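Local coordinates for protein dodecin (Thermus thermophilus, PDB 2UX9) that assembles into a hollow dodecamer that binds and sequesters flavins such as FMN and FAD, and also coenzyme A, probably as a cofactor storage protein, at residues A20-Q23 with A24-R28. The protein carries 1 engineered substitution. Sequence-based numbering, arbitrary orientation.
With COA (coenzyme A), chain Q.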
loop_
_atom_site.group_PDB
_atom_site.type_symbol
_atom_site.label_atom_id
_atom_site.label_comp_id
_atom_site.label_asym_id
_atom_site.label_seq_id
_atom_site.Cartn_x
_atom_site.Cartn_y
_atom_site.Cartn_z
ATOM N N ALA C 20 -5.311 -4.967 26.204
ATOM C CA ALA C 20 -5.947 -6.188 26.685
ATOM C C ALA C 20 -6.224 -7.150 25.529
ATOM O O ALA C 20 -6.091 -8.362 25.696
ATOM C CB ALA C 20 -7.239 -5.861 27.443
ATOM N N ALA C 21 -6.601 -6.628 24.366
ATOM C CA ALA C 21 -6.864 -7.490 23.213
ATOM C C ALA C 21 -5.572 -8.141 22.709
ATOM O O ALA C 21 -5.531 -9.345 22.421
ATOM C CB ALA C 21 -7.534 -6.698 22.108
ATOM N N ILE C 22 -4.499 -7.356 22.641
ATOM C CA ILE C 22 -3.197 -7.905 22.275
ATOM C C ILE C 22 -2.787 -8.982 23.282
ATOM O O ILE C 22 -2.363 -10.073 22.908
ATOM C CB ILE C 22 -2.140 -6.791 22.219
ATOM C CG1 ILE C 22 -2.445 -5.842 21.051
ATOM C CG2 ILE C 22 -0.744 -7.383 22.080
ATOM C CD1 ILE C 22 -1.667 -4.538 21.080
ATOM N N GLN C 23 -2.915 -8.675 24.565
ATOM C CA GLN C 23 -2.506 -9.615 25.600
ATOM C C GLN C 23 -3.320 -10.905 25.556
ATOM O O GLN C 23 -2.788 -11.975 25.826
ATOM C CB GLN C 23 -2.595 -8.976 26.994
ATOM C CG GLN C 23 -1.589 -7.843 27.246
ATOM C CD GLN C 23 -0.206 -8.323 27.648
ATOM O OE1 GLN C 23 0.289 -9.339 27.168
ATOM N NE2 GLN C 23 0.440 -7.566 28.528
ATOM N N ALA C 24 -4.602 -10.814 25.212
ATOM C CA ALA C 24 -5.434 -12.013 25.099
ATOM C C ALA C 24 -4.915 -12.926 23.993
ATOM O O ALA C 24 -4.849 -14.152 24.160
ATOM C CB ALA C 24 -6.891 -11.642 24.835
ATOM N N ALA C 25 -4.541 -12.354 22.856
ATOM C CA ALA C 25 -4.005 -13.174 21.766
ATOM C C ALA C 25 -2.712 -13.856 22.196
ATOM O O ALA C 25 -2.515 -15.043 21.957
ATOM C CB ALA C 25 -3.790 -12.355 20.504
ATOM N N LEU C 26 -1.845 -13.108 22.864
ATOM C CA LEU C 26 -0.559 -13.642 23.272
ATOM C C LEU C 26 -0.691 -14.679 24.380
ATOM O O LEU C 26 0.078 -15.626 24.417
ATOM C CB LEU C 26 0.386 -12.518 23.701
ATOM C CG LEU C 26 0.747 -11.488 22.630
ATOM C CD1 LEU C 26 1.789 -10.485 23.122
ATOM C CD2 LEU C 26 1.252 -12.174 21.373
ATOM N N ALA C 27 -1.649 -14.492 25.289
ATOM C CA ALA C 27 -1.896 -15.467 26.347
ATOM C C ALA C 27 -2.361 -16.792 25.759
ATOM O O ALA C 27 -1.942 -17.863 26.194
ATOM C CB ALA C 27 -2.925 -14.946 27.318
ATOM N N ARG C 28 -3.220 -16.735 24.753
ATOM C CA ARG C 28 -3.646 -17.959 24.097
ATOM C C ARG C 28 -2.479 -18.572 23.325
ATOM O O ARG C 28 -2.266 -19.784 23.386
ATOM C CB ARG C 28 -4.826 -17.697 23.163
ATOM C CG ARG C 28 -5.224 -18.893 22.304
ATOM C CD ARG C 28 -5.523 -20.143 23.123
ATOM N NE ARG C 28 -5.825 -21.277 22.248
ATOM C CZ ARG C 28 -4.914 -22.038 21.648
ATOM N NH1 ARG C 28 -3.615 -21.813 21.795
ATOM N NH2 ARG C 28 -5.313 -23.032 20.869
HETATM N N1A COA Q . 8.879 -24.831 17.176
HETATM C C2A COA Q . 8.368 -26.017 16.676
HETATM N N3A COA Q . 7.185 -26.519 17.142
HETATM C C4A COA Q . 6.504 -25.864 18.101
HETATM C C5A COA Q . 6.998 -24.661 18.619
HETATM C C6A COA Q . 8.195 -24.143 18.147
HETATM N N6A COA Q . 8.673 -22.963 18.568
HETATM N N7A COA Q . 6.123 -24.242 19.546
HETATM C C8A COA Q . 5.101 -25.122 19.634
HETATM N N9A COA Q . 5.330 -26.124 18.728
HETATM C C1B COA Q . 4.393 -27.186 18.334
HETATM C C2B COA Q . 3.710 -27.887 19.493
HETATM O O2B COA Q . 4.515 -28.840 20.142
HETATM C C3B COA Q . 2.528 -28.500 18.787
HETATM O O3B COA Q . 2.908 -29.654 18.086
HETATM P P3B COA Q . 2.122 -31.043 18.286
HETATM O O7A COA Q . 2.733 -31.992 17.292
HETATM O O8A COA Q . 2.224 -31.490 19.713
HETATM O O9A COA Q . 0.676 -30.810 17.912
HETATM C C4B COA Q . 2.149 -27.414 17.804
HETATM O O4B COA Q . 3.311 -26.610 17.629
HETATM C C5B COA Q . 0.974 -26.650 18.397
HETATM O O5B COA Q . -0.173 -27.484 18.405
HETATM P P1A COA Q . -1.453 -27.206 17.469
HETATM O O1A COA Q . -2.163 -28.506 17.135
HETATM O O2A COA Q . -1.083 -26.439 16.214
HETATM O O3A COA Q . -2.472 -26.407 18.405
HETATM P P2A COA Q . -2.721 -24.831 18.443
HETATM O O4A COA Q . -3.641 -24.750 19.616
HETATM O O5A COA Q . -1.439 -24.083 18.684
HETATM O O6A COA Q . -3.440 -24.414 17.062
HETATM C CBP COA Q . -4.878 -24.564 15.138
HETATM C CCP COA Q . -4.510 -25.155 16.500
HETATM C CDP COA Q . -5.969 -25.418 14.499
HETATM C CEP COA Q . -5.403 -23.149 15.345
HETATM C CAP COA Q . -3.649 -24.503 14.238
HETATM O OAP COA Q . -2.957 -25.731 14.276
HETATM C C9P COA Q . -4.000 -24.149 12.829
HETATM O O9P COA Q . -4.351 -22.837 12.522
HETATM N N8P COA Q . -3.993 -25.074 11.886
HETATM C C7P COA Q . -4.938 -24.960 10.782
HETATM C C6P COA Q . -4.374 -25.651 9.572
HETATM C C5P COA Q . -5.093 -25.238 8.323
HETATM O O5P COA Q . -4.861 -24.152 7.775
HETATM N N4P COA Q . -5.945 -26.142 7.868
HETATM C C3P COA Q . -6.171 -26.288 6.446
HETATM C C2P COA Q . -7.575 -25.794 6.149
HETATM S S1P COA Q . -7.880 -25.722 4.377
#
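Ile22 and Leu26, one helical turn apart, run alongside each other in the same direction, with Ile22 CG2 4.1 Å from Leu26 CD1. With Ile22 chi1 at -67°, CG1 lies beside the backbone N and CG2 is anti to that N, where it meets Leu26. Leu26 CG also rests 3.4 Å from Ile22 O, the carbonyl that accepts the Leu26 N-H at 3.1 Å. Further i to i+4 bonds run from Ala24 N to Ala20 O (2.9 Å), from Ala25 N to Ala21 O (3.2 Å) and from Ala27 N to Gln23 O (2.8 Å). Arg28 continues the helix through its N-H to Ala24 O, but its side chain, bent at chi2 (55°), extends from the helix to coenzyme A. There NH2 meets phosphate oxygen O4A edge-on, in the guanidinium plane, at 2.7 Å and a nearly straight 173°; NH1 is hydrogen-bonded to Thr32 OG1, itself hydrogen-bonded to coenzyme A. Ala21, Ile22 and Ala25 pack on Val58 and Leu60 of strand 52-65, and Phe39 of strand 36-49 touches Ile22 and Leu26. Val53 of a neighbouring subunit packs on the same pair, its backbone N hydrogen-bonded to Gln23 OE1. Helix 18-32 thus sets its apolar face on the dodecin sheet while presenting Arg28 at the coenzyme A site, where hydrogen bonds to two different partners probably limit the guanidinium's rotation and its charge probably offsets part of the phosphate's.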